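Local coordinates for putative vitamin-B12 independent methionine synthase family protein (Listeria monocytogenes, PDB 1YPX) that probably acts as a zinc-dependent methyltransferase of the cobalamin-independent methionine synthase family, transferring a methyl group from a folate to homocysteine, at residues Ala133-Pro138 and Arg182-Asp187. Sequence-based numbering, arbitrary orientation.
Sequences AKQTIP and RYLQLD
One face of the Tyr183 ring carries the aliphatic chain of Lys134: CD stands 3.5 Å above the ring plane, displaced toward the rim and closest to CZ, a CH-pi contact. Lys134 CG is anti to the backbone N (chi1 -179°), which sends the chain out over the ring, and the extended chain beyond CG carries NZ to Tyr183 OH, to which it donates at 3.1 Å. The flat amide of Gln185 receives the same ammonium group from above its carbonyl plane, Lys134 NZ lying 3.0 Å from Gln185 OE1 and 53° out of that plane. NZ has a further acceptor in the carbonyl of His11, while Asp10 holds Tyr183 OH and Thr235 bonds to Gln185 OE1, so this buried cluster ties both strands to the chain's N-terminal part and to the next strand.

The backbones form adjacent parallel strands of the TIM-barrel-like catalytic domain, the axes of the two short strand segments diverging by 30°, and helix 158-178 lies between them as in a beta-alpha-beta crossover. Four nearly straight hydrogen bonds document the register: Gln135 N and Ile137 N donate to the carbonyls of Tyr183 and Gln185, and Gln185 N and Asp187 N return bonds to those of Gln135 and Ile137.

On the face bearing Gln135, Ile137, Leu184 and Leu186, the contacts across the strands are made by carbon atoms, Gln135 contributing its CB and CG, and packing continues onto helix 158-178. Leu184 CD1 lies 3.4 Å from Gln135 CG; Ile137 runs beside Leu186, with CG1 3.7 Å from Leu186 CD1, and its CD1 meets Leu184 CD2 at 4.1 Å. Thr136, Gln185 and Asp187 point to the other face, where Gln185 and Asp187 touch His237, which with Cys239 and Cys334 may form a metal site, consistent with the family's assigned zinc binding.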
# COMPACT_ATOMS: atom_id res chain seq x y z
N ALA A 133 8.88 7.66 7.10
CA ALA A 133 8.24 6.41 7.48
C ALA A 133 7.00 6.20 6.62
O ALA A 133 6.14 7.07 6.55
CB ALA A 133 7.85 6.44 8.96
N LYS A 134 6.91 5.05 5.97
CA LYS A 134 5.76 4.75 5.13
C LYS A 134 4.87 3.72 5.85
O LYS A 134 5.36 2.71 6.35
CB LYS A 134 6.23 4.20 3.78
CG LYS A 134 5.11 3.87 2.79
CD LYS A 134 5.67 3.47 1.43
CE LYS A 134 4.57 3.07 0.46
NZ LYS A 134 5.11 2.78 -0.91
N GLN A 135 3.57 3.99 5.92
CA GLN A 135 2.64 3.08 6.57
C GLN A 135 1.64 2.57 5.53
O GLN A 135 1.13 3.35 4.73
CB GLN A 135 1.90 3.81 7.71
CG GLN A 135 0.72 3.07 8.34
CD GLN A 135 1.12 1.79 9.05
OE1 GLN A 135 1.73 1.81 10.11
NE2 GLN A 135 0.78 0.66 8.45
N THR A 136 1.37 1.26 5.52
CA THR A 136 0.43 0.68 4.57
C THR A 136 -0.76 0.06 5.29
O THR A 136 -0.59 -0.64 6.29
CB THR A 136 1.10 -0.46 3.71
OG1 THR A 136 1.36 -1.61 4.54
CG2 THR A 136 2.42 0.00 3.11
N ILE A 137 -1.96 0.32 4.80
CA ILE A 137 -3.15 -0.28 5.37
C ILE A 137 -4.00 -0.65 4.17
O ILE A 137 -3.75 -0.15 3.07
CB ILE A 137 -3.97 0.70 6.29
CG1 ILE A 137 -4.54 1.85 5.45
CG2 ILE A 137 -3.08 1.26 7.40
CD1 ILE A 137 -5.34 2.84 6.27
N PRO A 138 -4.96 -1.56 4.34
CA PRO A 138 -5.79 -1.92 3.19
C PRO A 138 -6.71 -0.76 2.87
O PRO A 138 -6.98 0.09 3.73
CB PRO A 138 -6.58 -3.13 3.68
CG PRO A 138 -6.60 -2.97 5.17
CD PRO A 138 -5.19 -2.51 5.45
N ARG A 182 3.38 10.90 7.40
CA ARG A 182 3.27 11.82 6.26
C ARG A 182 3.32 11.09 4.95
O ARG A 182 3.46 11.71 3.90
CB ARG A 182 4.39 12.87 6.30
CG ARG A 182 3.89 14.26 6.63
CD ARG A 182 3.02 14.18 7.87
NE ARG A 182 3.18 15.33 8.74
CZ ARG A 182 2.59 15.43 9.92
NH1 ARG A 182 1.80 14.45 10.34
NH2 ARG A 182 2.78 16.51 10.67
N TYR A 183 3.20 9.77 5.03
CA TYR A 183 3.22 8.91 3.85
C TYR A 183 2.44 7.62 4.16
O TYR A 183 2.97 6.68 4.78
CB TYR A 183 4.68 8.61 3.47
CG TYR A 183 4.91 7.96 2.12
CD1 TYR A 183 6.19 7.68 1.67
CD2 TYR A 183 3.84 7.54 1.33
CE1 TYR A 183 6.41 6.98 0.47
CE2 TYR A 183 4.04 6.85 0.14
CZ TYR A 183 5.33 6.57 -0.28
OH TYR A 183 5.53 5.83 -1.43
N LEU A 184 1.17 7.61 3.73
CA LEU A 184 0.25 6.49 3.93
C LEU A 184 -0.14 5.86 2.59
O LEU A 184 -0.45 6.56 1.62
CB LEU A 184 -1.03 6.95 4.64
CG LEU A 184 -1.89 5.82 5.24
CD1 LEU A 184 -1.16 5.25 6.45
CD2 LEU A 184 -3.27 6.33 5.65
N GLN A 185 -0.16 4.53 2.55
CA GLN A 185 -0.49 3.81 1.34
C GLN A 185 -1.66 2.83 1.50
O GLN A 185 -1.70 2.03 2.44
CB GLN A 185 0.74 3.07 0.83
CG GLN A 185 0.44 2.06 -0.25
CD GLN A 185 1.63 1.80 -1.14
OE1 GLN A 185 2.18 2.72 -1.73
NE2 GLN A 185 2.03 0.53 -1.24
N LEU A 186 -2.61 2.92 0.57
CA LEU A 186 -3.79 2.06 0.56
C LEU A 186 -3.56 0.88 -0.39
O LEU A 186 -3.38 1.07 -1.59
CB LEU A 186 -5.01 2.86 0.11
CG LEU A 186 -5.89 3.59 1.16
CD1 LEU A 186 -5.09 3.96 2.41
CD2 LEU A 186 -6.48 4.84 0.53
N ASP A 187 -3.54 -0.33 0.16
CA ASP A 187 -3.35 -1.51 -0.66
C ASP A 187 -4.72 -2.00 -1.09
O ASP A 187 -5.52 -2.45 -0.29
CB ASP A 187 -2.58 -2.58 0.13
CG ASP A 187 -1.08 -2.31 0.15
OD1 ASP A 187 -0.68 -1.13 0.00
OD2 ASP A 187 -0.29 -3.27 0.31